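Local structure of protein interacting with HSP90 1 (Saccharomyces cerevisiae, 4CHH) at residues 94-99 / 144-149; 58-63 / 108-113. The protein works in the R2TP complex with RVB1, RVB2 and TAH1, interacts with HSP90 and takes part in pre-rRNA processing, here represented by its N-terminal domain. All coordinates share one frame; numbering follows the deposited sequence.

Contact 1 of 2, residues 94-99 / 144-149; sequences IITSCY and EIRDSV
A surface contact joins the start of strand 95-103 of the mixed sheet, and the loop that breaks it at 97-99, to the last turn of helix 129-147, where the helix lies against the sheet in the alpha/beta PIH1 N-terminal domain. Arg146 carries most of it. Its CG takes the crowded position between the backbone N and the carbonyl carbon (chi1 74°), and further bends at chi2 and chi3 lay the chain across residues 96-98. Thr96 CG2, anti to its own backbone N, packs 3.7 Å from Arg146 CD. The guanidinium then covers backbone: Cys98 CA sits over the centre of one face, 3.6 Å from Arg146 CZ, while Thr96 O lies at the edge and accepts a weak hydrogen bond from Arg146 NH1 at 3.2 Å (N-H...O 131°). Arg146 NE forms a salt bridge with Asp147 OD2 at 2.9 Å, reaching that oxygen from above the carboxylate plane. Trp113 NE1 also bonds OD2, so two donors grip it, and its negative charge is probably stabilised. The other oxygen, Asp147 OD1, takes a 2.7 Å bond from a water that in turn accepts from Tyr99 N. An alanine in place of Asp147 would remove both carboxylate oxygens and would probably loosen the Arg146 side chain and this water bridge. Asp147 OD1 also lies 3.6 Å from both Tyr99 CD2 and CE2, at the ring edge, with ring and carboxylate planes 70° apart.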
loop_
_atom_site.group_PDB
_atom_site.type_symbol
_atom_site.label_atom_id
_atom_site.label_comp_id
_atom_site.label_asym_id
_atom_site.label_seq_id
_atom_site.Cartn_x
_atom_site.Cartn_y
_atom_site.Cartn_z
ATOM N N ILE A 94 6.677 2.922 -0.797
ATOM C CA ILE A 94 5.268 2.954 -0.396
ATOM C C ILE A 94 5.101 3.893 0.801
ATOM O O ILE A 94 5.826 3.758 1.778
ATOM C CB ILE A 94 4.695 1.530 -0.066
ATOM C CG1 ILE A 94 4.961 0.522 -1.227
ATOM C CG2 ILE A 94 3.170 1.611 0.269
ATOM C CD1 ILE A 94 4.908 -0.881 -0.869
ATOM N N ILE A 95 4.110 4.785 0.737
ATOM C CA ILE A 95 3.703 5.610 1.852
ATOM C C ILE A 95 2.326 5.060 2.280
ATOM O O ILE A 95 1.376 5.048 1.495
ATOM C CB ILE A 95 3.726 7.136 1.549
ATOM C CG1 ILE A 95 5.184 7.600 1.217
ATOM C CG2 ILE A 95 3.195 7.910 2.795
ATOM C CD1 ILE A 95 5.313 8.939 0.540
ATOM N N THR A 96 2.250 4.559 3.516
ATOM C CA THR A 96 1.060 3.897 4.057
ATOM C C THR A 96 0.397 4.773 5.083
ATOM O O THR A 96 1.059 5.332 5.959
ATOM C CB THR A 96 1.444 2.527 4.660
ATOM O OG1 THR A 96 2.178 1.807 3.679
ATOM C CG2 THR A 96 0.241 1.707 5.086
ATOM N N SER A 97 -0.922 4.854 4.997
ATOM C CA SER A 97 -1.708 5.639 5.933
ATOM C C SER A 97 -1.869 4.908 7.256
ATOM O O SER A 97 -1.618 3.706 7.346
ATOM C CB SER A 97 -3.081 5.911 5.321
ATOM O OG SER A 97 -3.879 4.735 5.292
ATOM N N CYS A 98 -2.402 5.605 8.265
ATOM C CA CYS A 98 -2.827 4.940 9.481
ATOM C C CYS A 98 -4.097 4.134 9.074
ATOM O O CYS A 98 -4.721 4.476 8.060
ATOM C CB CYS A 98 -3.112 5.961 10.581
ATOM S SG CYS A 98 -4.660 6.872 10.345
ATOM N N TYR A 99 -4.427 3.046 9.779
ATOM C CA TYR A 99 -5.607 2.282 9.395
ATOM C C TYR A 99 -6.860 3.052 9.781
ATOM O O TYR A 99 -6.835 3.921 10.657
ATOM C CB TYR A 99 -5.626 0.842 9.983
ATOM C CG TYR A 99 -5.725 0.779 11.493
ATOM C CD1 TYR A 99 -6.956 0.896 12.139
ATOM C CD2 TYR A 99 -4.587 0.602 12.277
ATOM C CE1 TYR A 99 -7.042 0.909 13.527
ATOM C CE2 TYR A 99 -4.666 0.587 13.669
ATOM C CZ TYR A 99 -5.899 0.718 14.289
ATOM O OH TYR A 99 -5.989 0.686 15.658
ATOM N N GLU A 144 1.697 -4.444 7.941
ATOM C CA GLU A 144 2.192 -5.315 9.007
ATOM C C GLU A 144 3.263 -4.613 9.849
ATOM O O GLU A 144 3.248 -4.723 11.067
ATOM C CB GLU A 144 2.781 -6.597 8.412
ATOM C CG GLU A 144 1.695 -7.525 7.906
ATOM C CD GLU A 144 2.232 -8.793 7.298
ATOM O OE1 GLU A 144 3.291 -8.734 6.624
ATOM O OE2 GLU A 144 1.571 -9.844 7.472
ATOM N N ILE A 145 4.191 -3.916 9.190
ATOM C CA ILE A 145 5.281 -3.190 9.836
ATOM C C ILE A 145 4.749 -1.974 10.630
ATOM O O ILE A 145 5.071 -1.829 11.824
ATOM C CB ILE A 145 6.365 -2.767 8.788
ATOM C CG1 ILE A 145 7.201 -3.995 8.366
ATOM C CG2 ILE A 145 7.303 -1.636 9.320
ATOM C CD1 ILE A 145 7.961 -3.820 6.973
ATOM N N ARG A 146 3.953 -1.107 9.969
ATOM C CA ARG A 146 3.527 0.125 10.608
ATOM C C ARG A 146 2.553 -0.093 11.779
ATOM O O ARG A 146 2.586 0.714 12.701
ATOM C CB ARG A 146 2.972 1.148 9.595
ATOM C CG ARG A 146 1.584 0.859 9.012
ATOM C CD ARG A 146 0.872 2.187 8.695
ATOM N NE ARG A 146 0.492 2.917 9.914
ATOM C CZ ARG A 146 0.637 4.230 10.103
ATOM N NH1 ARG A 146 1.142 4.996 9.147
ATOM N NH2 ARG A 146 0.269 4.784 11.252
ATOM N N ASP A 147 1.754 -1.181 11.782
ATOM C CA ASP A 147 0.790 -1.384 12.848
ATOM C C ASP A 147 0.939 -2.703 13.619
ATOM O O ASP A 147 0.075 -2.992 14.440
ATOM C CB ASP A 147 -0.636 -1.245 12.269
ATOM C CG ASP A 147 -0.999 0.216 12.059
ATOM O OD1 ASP A 147 -1.086 0.956 13.067
ATOM O OD2 ASP A 147 -1.116 0.643 10.881
ATOM N N SER A 148 2.059 -3.446 13.452
ATOM C CA SER A 148 2.316 -4.747 14.127
ATOM C C SER A 148 1.141 -5.723 13.983
ATOM O O SER A 148 0.703 -6.323 14.959
ATOM C CB SER A 148 2.654 -4.572 15.602
ATOM O OG SER A 148 3.928 -3.973 15.702
ATOM N N VAL A 149 0.657 -5.896 12.753
ATOM C CA VAL A 149 -0.425 -6.833 12.460
ATOM C C VAL A 149 0.141 -7.952 11.635
ATOM O O VAL A 149 1.225 -7.806 11.093
ATOM C CB VAL A 149 -1.642 -6.141 11.749
ATOM C CG1 VAL A 149 -2.271 -5.081 12.657
ATOM C CG2 VAL A 149 -1.265 -5.548 10.376
HETATM O O HOH W 1 -2.605 3.036 12.276
#

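Contact 2 of 2, residues 58-63 / 108-113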
loop_
_atom_site.group_PDB
_atom_site.type_symbol
_atom_site.label_atom_id
_atom_site.label_comp_id
_atom_site.label_asym_id
_atom_site.label_seq_id
_atom_site.Cartn_x
_atom_site.Cartn_y
_atom_site.Cartn_z
ATOM N N LYS A 58 -11.951 -8.798 8.196
ATOM C CA LYS A 58 -11.591 -8.466 6.823
ATOM C C LYS A 58 -10.717 -7.243 6.805
ATOM O O LYS A 58 -10.910 -6.298 7.575
ATOM C CB LYS A 58 -12.837 -8.208 5.946
ATOM C CG LYS A 58 -13.699 -9.420 5.636
ATOM C CD LYS A 58 -14.735 -9.057 4.563
ATOM C CE LYS A 58 -15.984 -9.911 4.639
ATOM N NZ LYS A 58 -16.005 -10.978 3.601
ATOM N N VAL A 59 -9.762 -7.268 5.921
ATOM C CA VAL A 59 -8.822 -6.185 5.729
ATOM C C VAL A 59 -8.861 -5.766 4.269
ATOM O O VAL A 59 -8.900 -6.610 3.367
ATOM C CB VAL A 59 -7.376 -6.568 6.203
ATOM C CG1 VAL A 59 -6.350 -5.519 5.742
ATOM C CG2 VAL A 59 -7.326 -6.707 7.720
ATOM N N PHE A 60 -8.840 -4.459 4.047
ATOM C CA PHE A 60 -8.763 -3.885 2.711
ATOM C C PHE A 60 -7.598 -2.944 2.614
ATOM O O PHE A 60 -7.389 -2.104 3.492
ATOM C CB PHE A 60 -10.037 -3.147 2.316
ATOM C CG PHE A 60 -11.251 -4.028 2.217
ATOM C CD1 PHE A 60 -12.040 -4.279 3.335
ATOM C CD2 PHE A 60 -11.636 -4.572 0.997
ATOM C CE1 PHE A 60 -13.173 -5.095 3.245
ATOM C CE2 PHE A 60 -12.789 -5.374 0.904
ATOM C CZ PHE A 60 -13.539 -5.632 2.032
ATOM N N ILE A 61 -6.847 -3.074 1.542
ATOM C CA ILE A 61 -5.731 -2.173 1.292
ATOM C C ILE A 61 -6.000 -1.444 -0.014
ATOM O O ILE A 61 -6.143 -2.087 -1.050
ATOM C CB ILE A 61 -4.358 -2.903 1.260
ATOM C CG1 ILE A 61 -4.034 -3.580 2.597
ATOM C CG2 ILE A 61 -3.260 -1.931 0.786
ATOM C CD1 ILE A 61 -2.832 -4.648 2.580
ATOM N N ASN A 62 -6.068 -0.112 0.043
ATOM C CA ASN A 62 -6.229 0.713 -1.139
ATOM C C ASN A 62 -4.856 1.007 -1.764
ATOM O O ASN A 62 -4.122 1.823 -1.234
ATOM C CB ASN A 62 -6.971 2.026 -0.783
ATOM C CG ASN A 62 -8.441 1.794 -0.455
ATOM O OD1 ASN A 62 -9.133 1.055 -1.136
ATOM N ND2 ASN A 62 -8.931 2.348 0.636
ATOM N N VAL A 63 -4.519 0.339 -2.889
ATOM C CA VAL A 63 -3.275 0.611 -3.626
ATOM C C VAL A 63 -3.580 1.813 -4.498
ATOM O O VAL A 63 -4.502 1.792 -5.304
ATOM C CB VAL A 63 -2.719 -0.576 -4.443
ATOM C CG1 VAL A 63 -1.324 -0.254 -4.978
ATOM C CG2 VAL A 63 -2.712 -1.853 -3.613
ATOM N N GLN A 108 -20.002 -6.023 11.196
ATOM C CA GLN A 108 -18.692 -6.464 11.673
ATOM C C GLN A 108 -17.602 -5.538 11.174
ATOM O O GLN A 108 -17.618 -5.102 10.024
ATOM C CB GLN A 108 -18.388 -7.925 11.304
ATOM C CG GLN A 108 -19.526 -8.929 11.606
ATOM C CD GLN A 108 -20.032 -8.913 13.039
ATOM O OE1 GLN A 108 -19.268 -8.992 14.011
ATOM N NE2 GLN A 108 -21.343 -8.825 13.196
ATOM N N GLU A 109 -16.665 -5.219 12.069
ATOM C CA GLU A 109 -15.527 -4.342 11.782
ATOM C C GLU A 109 -14.635 -4.850 10.652
ATOM O O GLU A 109 -14.363 -6.045 10.575
ATOM C CB GLU A 109 -14.632 -4.215 13.032
ATOM C CG GLU A 109 -15.212 -3.406 14.165
ATOM C CD GLU A 109 -14.275 -3.153 15.331
ATOM O OE1 GLU A 109 -13.189 -3.779 15.405
ATOM O OE2 GLU A 109 -14.639 -2.312 16.181
ATOM N N CYS A 110 -14.169 -3.926 9.802
ATOM C CA CYS A 110 -13.170 -4.235 8.788
ATOM C C CYS A 110 -12.155 -3.080 8.763
ATOM O O CYS A 110 -12.493 -1.928 9.056
ATOM C CB CYS A 110 -13.762 -4.573 7.417
ATOM S SG CYS A 110 -14.171 -3.152 6.378
ATOM N N TYR A 111 -10.884 -3.424 8.544
ATOM C CA TYR A 111 -9.794 -2.452 8.636
ATOM C C TYR A 111 -9.254 -2.103 7.290
ATOM O O TYR A 111 -9.115 -2.956 6.423
ATOM C CB TYR A 111 -8.697 -2.947 9.585
ATOM C CG TYR A 111 -9.296 -3.447 10.878
ATOM C CD1 TYR A 111 -10.040 -2.599 11.702
ATOM C CD2 TYR A 111 -9.195 -4.783 11.241
ATOM C CE1 TYR A 111 -10.664 -3.076 12.850
ATOM C CE2 TYR A 111 -9.762 -5.255 12.421
ATOM C CZ TYR A 111 -10.510 -4.404 13.212
ATOM O OH TYR A 111 -11.070 -4.893 14.357
ATOM N N VAL A 112 -9.049 -0.812 7.091
ATOM C CA VAL A 112 -8.658 -0.248 5.806
ATOM C C VAL A 112 -7.363 0.564 5.934
ATOM O O VAL A 112 -7.251 1.423 6.803
ATOM C CB VAL A 112 -9.820 0.617 5.219
ATOM C CG1 VAL A 112 -9.461 1.209 3.861
ATOM C CG2 VAL A 112 -11.127 -0.176 5.129
ATOM N N TRP A 113 -6.406 0.299 5.037
ATOM C CA TRP A 113 -5.155 1.048 4.901
ATOM C C TRP A 113 -5.026 1.548 3.492
ATOM O O TRP A 113 -5.469 0.869 2.560
ATOM C CB TRP A 113 -3.924 0.155 5.177
ATOM C CG TRP A 113 -3.584 -0.133 6.597
ATOM C CD1 TRP A 113 -2.635 0.501 7.342
ATOM C CD2 TRP A 113 -4.005 -1.279 7.370
ATOM N NE1 TRP A 113 -2.473 -0.145 8.551
ATOM C CE2 TRP A 113 -3.292 -1.242 8.594
ATOM C CE3 TRP A 113 -4.923 -2.323 7.153
ATOM C CZ2 TRP A 113 -3.481 -2.195 9.606
ATOM C CZ3 TRP A 113 -5.103 -3.281 8.151
ATOM C CH2 TRP A 113 -4.379 -3.223 9.356
HETATM O O HOH W 2 -14.739 -8.186 8.837
#
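Tyr111 O is gripped twice from strand 58-66: Phe60 N donates at 2.8 Å, nearly along the C=O axis and almost straight (N-H...O 169°), and Val59 CA approaches at 3.3 Å in a CA-H...O contact. The same pattern recurs along the pair. Tyr111 N donates to Lys58 O at 3.0 Å, Trp113 N to Phe60 O, and Asn62 N to Trp113 O at 2.8 Å. This is parallel pairing between strands 58-66 and 109-118 of the mixed sheet, with the short axes 21° apart. Just before the ladder, a water accepts from Lys58 N and donates to Glu109 O, bridging the strands where no direct bond joins them.

Val59, Ile61, Tyr111 and Trp113 share one face, where Leu140 and Cys143 of helix 129-147 cover Ile61. Within it Val59 CG1, anti to its backbone N (chi1 169°), meets the edge of the indole diagonally, 3.5 Å from Trp113 CZ3. Phe60 and Val112 occupy the opposite face. Beside them Cys110 SG, modelled in two conformers, comes obliquely to the Phe60 ring, 3.8 Å from Phe60 CE1, and Lys164 makes a cation-pi contact with that ring. Asn62 ND2 passes 3.5 Å from Val112 CG1; its amide is held by Lys164 N at OD1 and by Asp114 OD1 at ND2. The chemistry divides accordingly: main-chain amides and carbonyls supply every direct hydrogen bond between the two segments and fix the register, while the side chains that meet across it do so through largely apolar packing.

From the N terminus the segments come in the order 58-63, 94-99, 108-113 and 144-149, so the two contacts cross. Contact 2 closes a loop that runs through helix 78-86 and takes in 94-99; contact 1 closes a second that takes in 108-113 and most of helix 129-147. Strands 95-103 and 109-118, consecutive in the chain and antiparallel neighbours in the sheet, connect the two closures. Trp113 is the physical junction: Trp113 CE2 packs 3.4 Å from Tyr99 CB, and Trp113 CD1 lies 3.4 Å from Ser97 O. Together the contacts tie three strands, 58-66, 109-118 and 95-103, to the C-terminal end of helix 129-147.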